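Local coordinates for thioredoxin family protein (Streptococcus pneumoniae, PDB 2YP6) that probably acts as a surface-exposed lipoprotein thiol-disulfide oxidoreductase of the thioredoxin fold, with a part in extracellular oxidative stress resistance, at residues G46-D51 with Q161-K166; K71-F76 with A179-M184; D101-T106 with D132-Y137; I149-T154 with I167-I172. All coordinates share one frame; numbering follows the deposited sequence.

Contact 1: residues G46-D51 with Q161-K166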
# COMPACT_ATOMS: atom_id res chain seq x y z
N GLY A 46 10.60 4.94 12.91
CA GLY A 46 10.57 4.81 14.36
C GLY A 46 9.40 5.49 15.03
O GLY A 46 9.19 5.33 16.24
N LYS A 47 8.66 6.29 14.27
CA LYS A 47 7.52 7.02 14.82
C LYS A 47 6.22 6.44 14.30
O LYS A 47 6.20 5.73 13.31
CB LYS A 47 7.61 8.50 14.46
CG LYS A 47 8.82 9.26 15.11
CD LYS A 47 8.87 9.04 16.63
CE LYS A 47 10.08 9.66 17.30
NZ LYS A 47 10.07 9.36 18.78
N ASP A 48 5.13 6.75 14.98
CA ASP A 48 3.82 6.22 14.58
C ASP A 48 3.51 6.53 13.13
O ASP A 48 3.67 7.67 12.67
CB ASP A 48 2.69 6.81 15.44
CG ASP A 48 2.68 6.29 16.86
OD1 ASP A 48 3.35 5.27 17.16
OD2 ASP A 48 1.98 6.92 17.67
N ALA A 49 3.04 5.53 12.41
CA ALA A 49 2.47 5.72 11.07
C ALA A 49 1.17 6.48 11.19
O ALA A 49 0.34 6.12 12.01
CB ALA A 49 2.22 4.35 10.42
N PRO A 50 0.98 7.53 10.38
CA PRO A 50 -0.25 8.31 10.47
C PRO A 50 -1.49 7.44 10.22
O PRO A 50 -1.53 6.55 9.36
CB PRO A 50 -0.09 9.36 9.38
CG PRO A 50 1.37 9.51 9.17
CD PRO A 50 1.94 8.13 9.42
N ASP A 51 -2.50 7.67 11.04
CA ASP A 51 -3.76 6.97 10.89
C ASP A 51 -4.47 7.39 9.61
O ASP A 51 -4.28 8.50 9.12
CB ASP A 51 -4.66 7.28 12.06
CG ASP A 51 -4.33 6.46 13.27
OD1 ASP A 51 -4.69 5.27 13.28
OD2 ASP A 51 -3.71 7.02 14.20
N GLN A 161 3.69 -2.61 16.23
CA GLN A 161 3.33 -1.60 17.20
C GLN A 161 2.83 -0.32 16.53
O GLN A 161 2.57 0.67 17.22
CB GLN A 161 4.53 -1.28 18.08
CG GLN A 161 5.19 -2.51 18.72
CD GLN A 161 4.24 -3.27 19.63
OE1 GLN A 161 3.83 -2.76 20.66
NE2 GLN A 161 3.89 -4.50 19.25
N GLY A 162 2.69 -0.35 15.20
CA GLY A 162 2.21 0.79 14.43
C GLY A 162 3.24 1.85 14.09
O GLY A 162 2.87 2.94 13.64
N LYS A 163 4.53 1.54 14.31
CA LYS A 163 5.63 2.45 13.98
C LYS A 163 6.19 2.17 12.62
O LYS A 163 6.30 1.02 12.21
CB LYS A 163 6.80 2.30 14.96
CG LYS A 163 6.43 2.21 16.40
CD LYS A 163 5.79 3.43 16.88
CE LYS A 163 5.78 3.38 18.39
NZ LYS A 163 5.26 4.65 18.94
N ILE A 164 6.60 3.21 11.91
CA ILE A 164 7.30 3.00 10.66
C ILE A 164 8.61 2.26 10.93
O ILE A 164 9.47 2.73 11.70
CB ILE A 164 7.54 4.32 9.92
CG1 ILE A 164 6.20 4.94 9.51
CG2 ILE A 164 8.43 4.06 8.69
CD1 ILE A 164 6.33 6.33 8.88
N GLY A 165 8.77 1.09 10.33
CA GLY A 165 10.00 0.31 10.46
C GLY A 165 10.97 0.53 9.32
O GLY A 165 12.16 0.75 9.56
N LYS A 166 10.47 0.49 8.09
CA LYS A 166 11.29 0.79 6.92
C LYS A 166 10.50 1.60 5.92
O LYS A 166 9.29 1.55 5.92
CB LYS A 166 11.76 -0.49 6.21
CG LYS A 166 12.65 -1.37 7.05
CD LYS A 166 13.86 -1.87 6.26
CE LYS A 166 14.70 -2.84 7.07
NZ LYS A 166 15.92 -3.22 6.33
O HOH W 1 1.48 3.31 17.80
O HOH W 2 0.23 3.86 13.65
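Three backbone hydrogen bonds tie Gly46, Lys47 and Ala49 to the turn and strand start at 162-164. Gly46 N donates to Ile164 O at 2.8 Å, Lys47 O accepts from Ile164 N, and Ala49 N gives a nearly straight bond to Gly162 O at 2.9 Å, with 171° at the hydrogen. Asp48 and Lys163 thus form a single backbone bridge, and two CA-H...O contacts, Lys163 CA to Lys47 O and Asp48 CA to Gly162 O, fill in between the conventional bonds.

The same pair is joined by charge. Lys163 bends at chi2 (-63°), which turns its CD back toward Asp48, 3.1 Å from OD1; the chain ends with NZ 2.7 Å from Asp48 OD1. The ammonium meets this oxygen on its syn side, 35° out of the carboxylate plane. Water 1 donates to Asp48 OD1 and to Gln161 O, while water 2 links Ala49 O to Gly162 O.

Apolar contact is limited to Ala49 CB against Ile164 CG1 at 4.1 Å. Both residues are buried, with Tyr147 and Ile158 also packing on Ala49 and Tyr156 on Ile164.

Gly162, at positive phi, lies in the hairpin turn between strands 154-158 and 164-169, where Asp159 OD1 accepts from the amides of Gln161 and Lys163. The chemistry implies a pairing of the N-terminal loop with an edge strand of the sheet that rests chiefly on main-chain bonds, supplemented by an ion pair, two bridging waters and a small buried apolar contact.

Contact 2: residues K71-F76 with A179-M184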
# COMPACT_ATOMS: atom_id res chain seq x y z
N LYS A 71 1.99 -6.34 11.38
CA LYS A 71 2.88 -5.56 10.55
C LYS A 71 2.10 -5.23 9.29
O LYS A 71 1.18 -5.97 8.91
CB LYS A 71 4.15 -6.36 10.25
CG LYS A 71 4.92 -6.74 11.53
CD LYS A 71 6.06 -7.71 11.31
CE LYS A 71 6.62 -8.21 12.64
NZ LYS A 71 7.66 -9.24 12.46
N VAL A 72 2.45 -4.11 8.63
CA VAL A 72 1.70 -3.70 7.45
C VAL A 72 2.68 -3.30 6.35
O VAL A 72 3.62 -2.58 6.58
CB VAL A 72 0.72 -2.54 7.76
CG1 VAL A 72 0.06 -2.01 6.51
CG2 VAL A 72 -0.37 -2.99 8.76
N TYR A 73 2.43 -3.82 5.15
CA TYR A 73 3.15 -3.41 3.93
C TYR A 73 2.23 -2.41 3.24
O TYR A 73 1.16 -2.79 2.76
CB TYR A 73 3.37 -4.65 3.11
CG TYR A 73 4.11 -4.56 1.78
CD1 TYR A 73 3.69 -3.73 0.74
CD2 TYR A 73 5.18 -5.40 1.53
CE1 TYR A 73 4.35 -3.72 -0.48
CE2 TYR A 73 5.85 -5.38 0.31
CZ TYR A 73 5.42 -4.54 -0.70
OH TYR A 73 6.08 -4.55 -1.93
N LEU A 74 2.60 -1.13 3.27
CA LEU A 74 1.71 -0.07 2.77
C LEU A 74 2.33 0.55 1.54
O LEU A 74 3.38 1.17 1.65
CB LEU A 74 1.49 1.00 3.84
CG LEU A 74 0.53 2.13 3.49
CD1 LEU A 74 -0.89 1.64 3.30
CD2 LEU A 74 0.57 3.20 4.60
N LYS A 75 1.71 0.35 0.38
CA LYS A 75 2.26 0.81 -0.89
C LYS A 75 1.41 1.90 -1.49
O LYS A 75 0.21 1.72 -1.71
CB LYS A 75 2.36 -0.34 -1.88
CG LYS A 75 2.96 0.01 -3.20
CD LYS A 75 2.78 -1.15 -4.20
CE LYS A 75 3.58 -0.94 -5.45
NZ LYS A 75 5.03 -1.27 -5.26
N PHE A 76 2.05 3.02 -1.79
CA PHE A 76 1.42 4.12 -2.48
C PHE A 76 1.79 4.03 -3.95
O PHE A 76 2.97 3.90 -4.27
CB PHE A 76 1.87 5.47 -1.89
CG PHE A 76 1.36 5.71 -0.49
CD1 PHE A 76 2.02 5.17 0.61
CD2 PHE A 76 0.21 6.44 -0.28
CE1 PHE A 76 1.57 5.37 1.86
CE2 PHE A 76 -0.25 6.65 0.98
CZ PHE A 76 0.42 6.11 2.07
N ALA A 179 12.48 -10.12 4.63
CA ALA A 179 13.62 -9.96 5.51
C ALA A 179 13.41 -8.76 6.45
O ALA A 179 13.69 -8.84 7.66
CB ALA A 179 14.91 -9.80 4.69
N ALA A 180 12.90 -7.66 5.90
CA ALA A 180 12.67 -6.43 6.66
C ALA A 180 11.68 -6.68 7.79
O ALA A 180 11.90 -6.29 8.93
CB ALA A 180 12.17 -5.30 5.74
N PHE A 181 10.56 -7.33 7.47
CA PHE A 181 9.56 -7.60 8.49
C PHE A 181 10.10 -8.50 9.61
O PHE A 181 9.70 -8.38 10.79
CB PHE A 181 8.31 -8.18 7.85
CG PHE A 181 7.44 -7.17 7.18
CD1 PHE A 181 6.99 -6.03 7.85
CD2 PHE A 181 7.04 -7.35 5.86
CE1 PHE A 181 6.15 -5.13 7.23
CE2 PHE A 181 6.21 -6.45 5.24
CZ PHE A 181 5.76 -5.33 5.92
N LYS A 182 11.03 -9.39 9.27
CA LYS A 182 11.67 -10.21 10.30
C LYS A 182 12.51 -9.40 11.28
O LYS A 182 12.66 -9.81 12.44
CB LYS A 182 12.53 -11.30 9.67
CG LYS A 182 11.73 -12.39 9.08
CD LYS A 182 12.61 -13.43 8.44
CE LYS A 182 11.77 -14.49 7.79
NZ LYS A 182 11.57 -14.21 6.35
N GLU A 183 13.07 -8.28 10.84
CA GLU A 183 13.91 -7.47 11.73
C GLU A 183 13.14 -6.38 12.48
O GLU A 183 13.74 -5.59 13.22
CB GLU A 183 15.15 -6.90 10.99
CG GLU A 183 14.92 -6.00 9.77
CD GLU A 183 16.22 -5.32 9.25
OE1 GLU A 183 16.89 -4.65 10.05
OE2 GLU A 183 16.58 -5.47 8.06
N MET A 184 11.83 -6.35 12.29
CA MET A 184 10.92 -5.43 12.97
C MET A 184 10.18 -6.09 14.10
O MET A 184 9.89 -7.28 14.02
CB MET A 184 9.82 -5.03 11.98
CG MET A 184 9.97 -3.70 11.41
SD MET A 184 8.66 -3.52 10.21
CE MET A 184 9.67 -3.74 8.83
O HOH W 3 8.96 -10.26 14.53
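Phe181, in the last turn of helix 174-182, drives its ring toward strand 71-76 and meets Lys71, Val72 and Tyr73 in succession. Chi1 (-78°) sets its CG beside the backbone N. The side chain and that of Lys71 slide past each other in opposite directions. Phe181 CD1 lies 3.7 Å from Lys71 CB. At the far end, CZ comes within 3.5 Å of Val72 O, which sits at the ring edge in the ring plane, and 3.8 Å from Tyr73 CB. The Tyr73 and Phe181 side chains cross at about a right angle, Phe181 CE2 lying at the edge of the tyrosine ring. Phe102 stacks on Phe181, and Leu157 adds a further apolar neighbour.

The carbonyl of Phe181 receives Lys71 NZ at 2.8 Å, the ammonium standing 39° out of the carbonyl plane. The lysine chain, extended beyond CG, carries NZ to this helix end.

Met184, after the helix, offers its carbonyl O to the same NZ in a weak bond of 3.4 Å. Water 3 accepts from Lys71 NZ at 2.6 Å and donates to Met184 O.

Asp101 OD2 forms a salt bridge with the same ammonium. A positive charge among carbonyl oxygens at a helix C-terminus probably interacts favourably with the helix dipole, while the aliphatic part of Lys71 shares the apolar packing around Phe181.

Contact 3: residues D101-T106 with D132-Y137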
# COMPACT_ATOMS: atom_id res chain seq x y z
N ASP A 101 2.98 -12.60 8.84
CA ASP A 101 2.61 -11.82 10.02
C ASP A 101 2.41 -10.35 9.63
O ASP A 101 2.30 -9.46 10.52
CB ASP A 101 3.62 -11.98 11.16
CG ASP A 101 4.99 -11.39 10.84
OD1 ASP A 101 5.26 -11.03 9.67
OD2 ASP A 101 5.79 -11.26 11.77
N PHE A 102 2.33 -10.10 8.32
CA PHE A 102 2.00 -8.79 7.83
C PHE A 102 0.80 -8.80 6.87
O PHE A 102 0.51 -9.79 6.23
CB PHE A 102 3.20 -8.12 7.13
CG PHE A 102 3.71 -8.86 5.92
CD1 PHE A 102 4.65 -9.88 6.06
CD2 PHE A 102 3.31 -8.49 4.65
CE1 PHE A 102 5.15 -10.53 4.95
CE2 PHE A 102 3.81 -9.15 3.53
CZ PHE A 102 4.74 -10.18 3.70
N GLU A 103 0.11 -7.67 6.82
CA GLU A 103 -0.99 -7.42 5.91
C GLU A 103 -0.49 -6.50 4.82
O GLU A 103 0.29 -5.58 5.09
CB GLU A 103 -2.13 -6.74 6.67
CG GLU A 103 -3.15 -5.99 5.80
CD GLU A 103 -4.26 -6.89 5.22
OE1 GLU A 103 -4.46 -8.02 5.76
OE2 GLU A 103 -4.94 -6.45 4.23
N ILE A 104 -0.98 -6.71 3.61
CA ILE A 104 -0.71 -5.82 2.49
C ILE A 104 -1.88 -4.87 2.22
O ILE A 104 -3.04 -5.30 2.10
CB ILE A 104 -0.42 -6.64 1.20
CG1 ILE A 104 0.80 -7.52 1.41
CG2 ILE A 104 -0.28 -5.71 0.04
CD1 ILE A 104 0.86 -8.74 0.50
N LEU A 105 -1.56 -3.58 2.12
CA LEU A 105 -2.53 -2.54 1.77
C LEU A 105 -1.87 -1.64 0.75
O LEU A 105 -0.69 -1.29 0.89
CB LEU A 105 -2.91 -1.65 2.96
CG LEU A 105 -3.62 -2.30 4.14
CD1 LEU A 105 -3.84 -1.26 5.25
CD2 LEU A 105 -4.93 -2.90 3.70
N THR A 106 -2.62 -1.27 -0.28
CA THR A 106 -2.11 -0.31 -1.25
C THR A 106 -3.08 0.84 -1.33
O THR A 106 -4.25 0.66 -1.05
CB THR A 106 -1.85 -0.93 -2.64
OG1 THR A 106 -3.07 -1.01 -3.38
CG2 THR A 106 -1.19 -2.31 -2.51
N ASP A 132 -6.58 -9.89 -5.48
CA ASP A 132 -6.07 -10.27 -4.16
C ASP A 132 -5.21 -9.22 -3.50
O ASP A 132 -4.50 -9.52 -2.54
CB ASP A 132 -5.33 -11.61 -4.23
CG ASP A 132 -6.20 -12.73 -4.80
OD1 ASP A 132 -7.41 -12.77 -4.50
OD2 ASP A 132 -5.69 -13.56 -5.58
N ILE A 133 -5.28 -7.98 -3.98
CA ILE A 133 -4.51 -6.88 -3.41
C ILE A 133 -5.49 -5.80 -3.01
O ILE A 133 -6.19 -5.29 -3.87
CB ILE A 133 -3.54 -6.28 -4.45
CG1 ILE A 133 -2.47 -7.29 -4.83
CG2 ILE A 133 -2.88 -5.00 -3.91
CD1 ILE A 133 -1.69 -7.82 -3.65
N PRO A 134 -5.56 -5.45 -1.71
CA PRO A 134 -6.41 -4.31 -1.33
C PRO A 134 -5.98 -3.01 -1.96
O PRO A 134 -4.79 -2.64 -1.96
CB PRO A 134 -6.23 -4.23 0.19
CG PRO A 134 -5.82 -5.59 0.59
CD PRO A 134 -4.99 -6.11 -0.52
N VAL A 135 -6.95 -2.29 -2.50
CA VAL A 135 -6.68 -0.97 -3.00
C VAL A 135 -7.58 0.01 -2.29
O VAL A 135 -8.80 -0.10 -2.35
CB VAL A 135 -6.93 -0.85 -4.52
CG1 VAL A 135 -6.65 0.58 -4.99
CG2 VAL A 135 -6.09 -1.86 -5.30
N LEU A 136 -6.96 0.96 -1.60
CA LEU A 136 -7.69 1.96 -0.85
C LEU A 136 -7.71 3.27 -1.63
O LEU A 136 -6.72 3.64 -2.26
CB LEU A 136 -7.02 2.18 0.50
CG LEU A 136 -6.84 0.92 1.37
CD1 LEU A 136 -6.36 1.36 2.73
CD2 LEU A 136 -8.12 0.09 1.47
N TYR A 137 -8.84 3.96 -1.55
CA TYR A 137 -9.08 5.17 -2.33
C TYR A 137 -8.84 6.40 -1.49
O TYR A 137 -9.69 6.78 -0.69
CB TYR A 137 -10.52 5.19 -2.79
CG TYR A 137 -10.87 4.24 -3.92
CD1 TYR A 137 -9.89 3.53 -4.60
CD2 TYR A 137 -12.18 4.09 -4.33
CE1 TYR A 137 -10.22 2.67 -5.66
CE2 TYR A 137 -12.52 3.26 -5.38
CZ TYR A 137 -11.54 2.55 -6.05
OH TYR A 137 -11.89 1.71 -7.08
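Thr106 holds OG1 between its backbone N and carbonyl carbon (chi1 81°), a rotamer that turns the hydroxyl to Pro134 O and leaves CG2 facing Ile133. Ile133 CG2, anti to its own backbone N, comes to 3.5 Å from Thr106 CG2, tighter than usual for two methyl groups; these side chains cross at about a right angle.

Pro134 O is gripped twice by one residue. Thr106 OG1 donates to it at 2.8 Å, tilted 15° from the carbonyl plane, and Thr106 N donates at 3.1 Å from above that plane. The same hydroxyl is also hydrogen-bonded to Trp77 NE1. In return, Thr106 O accepts from Leu136 N at 2.8 Å, with Val135 CA lending a CA-H...O contact. This gives a parallel bridge between Thr106 and Val135.

Around the pairing, the Pro134 ring lies against strand 102-106: CG is 3.2 Å from Ile104 O and CB 4.0 Å from Leu105 CD2. Ile104 O is buried here and has no hydrogen-bonding partner in the model. The Glu103 chain bends at chi2, and its OE2 lies 3.8 Å from Pro134 CG; the carboxylate is near a bound malonate, probably from the crystallisation liquor.

Side chains of helix 88-96 back this region, Leu91 reaching Thr106 and Met92 reaching Ile133, while Phe121 and Phe125 of helix 120-127 pack on Val135. The axes of the segments 102-106 and 135-137 make an angle of 42°, and within these segments Thr106-Val135 is the bridged pair. With helix 120-127 between them in sequence, the strands form a beta-alpha-beta crossover, a unit found in thioredoxin-fold proteins of the redoxin family.

Contact 4: residues I149-T154 with I167-I172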
# COMPACT_ATOMS: atom_id res chain seq x y z
N ILE A 149 4.40 11.63 0.42
CA ILE A 149 4.82 10.94 -0.77
C ILE A 149 5.47 11.94 -1.73
O ILE A 149 4.93 13.00 -1.98
CB ILE A 149 3.63 10.21 -1.40
CG1 ILE A 149 3.06 9.20 -0.40
CG2 ILE A 149 4.05 9.53 -2.72
CD1 ILE A 149 4.08 8.17 0.11
N ARG A 150 6.67 11.60 -2.22
CA ARG A 150 7.38 12.46 -3.18
C ARG A 150 7.49 11.75 -4.54
O ARG A 150 7.52 12.39 -5.59
CB ARG A 150 8.79 12.81 -2.66
CG ARG A 150 9.65 11.55 -2.40
CD ARG A 150 11.17 11.83 -2.31
NE ARG A 150 11.56 12.43 -1.03
CZ ARG A 150 12.74 12.27 -0.43
NH1 ARG A 150 13.69 11.51 -0.96
NH2 ARG A 150 12.96 12.88 0.73
N SER A 151 7.56 10.42 -4.50
CA SER A 151 7.68 9.62 -5.71
C SER A 151 6.94 8.30 -5.52
O SER A 151 6.65 7.89 -4.39
CB SER A 151 9.14 9.32 -5.99
OG SER A 151 9.74 8.88 -4.79
N ILE A 152 6.60 7.65 -6.63
CA ILE A 152 5.90 6.37 -6.54
C ILE A 152 6.57 5.35 -7.43
O ILE A 152 7.21 5.71 -8.43
CB ILE A 152 4.37 6.49 -6.89
CG1 ILE A 152 4.18 7.32 -8.15
CG2 ILE A 152 3.57 7.07 -5.71
CD1 ILE A 152 2.80 7.22 -8.69
N PRO A 153 6.46 4.06 -7.07
CA PRO A 153 5.83 3.58 -5.85
C PRO A 153 6.69 3.88 -4.64
O PRO A 153 7.91 3.94 -4.79
CB PRO A 153 5.76 2.06 -6.07
CG PRO A 153 6.90 1.76 -7.02
CD PRO A 153 7.11 2.99 -7.85
N THR A 154 6.07 4.07 -3.48
CA THR A 154 6.77 4.13 -2.19
C THR A 154 6.09 3.13 -1.25
O THR A 154 4.85 3.04 -1.23
CB THR A 154 6.71 5.52 -1.55
OG1 THR A 154 7.44 6.46 -2.35
CG2 THR A 154 7.33 5.51 -0.17
N ILE A 167 11.22 2.33 5.07
CA ILE A 167 10.65 3.03 3.94
C ILE A 167 11.49 2.68 2.72
O ILE A 167 12.73 2.70 2.77
CB ILE A 167 10.71 4.57 4.13
CG1 ILE A 167 10.09 4.98 5.47
CG2 ILE A 167 9.98 5.26 2.96
CD1 ILE A 167 10.33 6.40 5.83
N GLN A 168 10.83 2.43 1.61
CA GLN A 168 11.50 2.14 0.36
C GLN A 168 10.94 3.02 -0.75
O GLN A 168 9.73 3.10 -0.93
CB GLN A 168 11.31 0.66 0.01
CG GLN A 168 12.11 0.25 -1.24
CD GLN A 168 13.54 -0.18 -0.92
OE1 GLN A 168 13.94 -0.33 0.25
NE2 GLN A 168 14.31 -0.43 -1.97
N PHE A 169 11.83 3.72 -1.44
CA PHE A 169 11.49 4.54 -2.60
C PHE A 169 11.69 3.65 -3.82
O PHE A 169 12.76 3.09 -4.04
CB PHE A 169 12.36 5.80 -2.63
CG PHE A 169 12.27 6.60 -1.36
CD1 PHE A 169 11.12 7.33 -1.05
CD2 PHE A 169 13.31 6.60 -0.44
CE1 PHE A 169 11.02 8.05 0.13
CE2 PHE A 169 13.21 7.31 0.74
CZ PHE A 169 12.05 8.02 1.04
N GLY A 170 10.63 3.47 -4.59
CA GLY A 170 10.67 2.50 -5.67
C GLY A 170 10.24 1.15 -5.14
O GLY A 170 9.95 0.99 -3.94
N ALA A 171 10.19 0.16 -6.02
CA ALA A 171 9.72 -1.17 -5.63
C ALA A 171 10.70 -1.83 -4.68
O ALA A 171 11.89 -1.55 -4.70
CB ALA A 171 9.51 -2.04 -6.87
N ILE A 172 10.18 -2.70 -3.82
CA ILE A 172 11.02 -3.52 -2.95
C ILE A 172 10.77 -4.99 -3.32
O ILE A 172 9.63 -5.37 -3.57
CB ILE A 172 10.71 -3.24 -1.45
CG1 ILE A 172 11.68 -3.98 -0.54
CG2 ILE A 172 9.26 -3.57 -1.10
CD1 ILE A 172 11.55 -3.58 0.91
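Pro153 and Gly170 form the close part of this contact. Gly170 N donates to Pro153 O at 2.8 Å, nearly along the C=O axis, and Pro153 CG rests 3.8 Å from Ala171 N. Next to them, Thr154 and Phe169 make an antiparallel, non-hydrogen-bonded pair, with Thr154 CA directed at Gln168 O in a CA-H...O contact. With OG1 beside the backbone N (chi1 -66°), Thr154 donates from OG1 to Ser151 O at 2.6 Å, closing the loop on itself; Thr154 CG2, anti to N, reaches Ile167 CG2 at 4.1 Å.

The peptide before Pro153 is cis. This is the cis-proline loop of the thioredoxin fold, and Pro153 packs here against Pro83 and Cys84, while Ile152 touches Trp80 of the ligand pocket. The pairing with 167-170 therefore joins the loop beside the Cys81-Cys84 disulfide, probably the redox centre as in other thioredoxins, to edge strand 164-169.

Toward solvent the contact is looser. Arg150 holds its guanidinium over one face of the Phe169 ring in an off-centre cation-pi interaction, Arg150 CZ standing 5.0 Å from the centroid of the Phe169 ring and 30° off its normal. Both residues are exposed, and Ser151 OG comes no closer than 4.3 Å to the ring, at Phe169 CD1.

Overall arrangement
All four contacts reach one mixed sheet. Contact 3 joins strands 102-108 and 135-137; contact 2 sets the end of helix 174-182 against strand 71-76, next to 102-108. Contacts 1 and 4 share an edge strand of the sheet, 164-169, one at its start and one at its end, their centres about 16 Å apart. Contacts 1 and 2, centred about 11 Å apart, meet through the Lys166-Glu183 salt bridge, and contacts 2 and 3 through Lys71-Asp101. Along the chain, contact 3 closes before contact 4 opens, and both fall within the span of contact 2. Early and late segments are thereby joined into one thioredoxin-fold body, with contact 4 beside the Cys81-Cys84 disulfide.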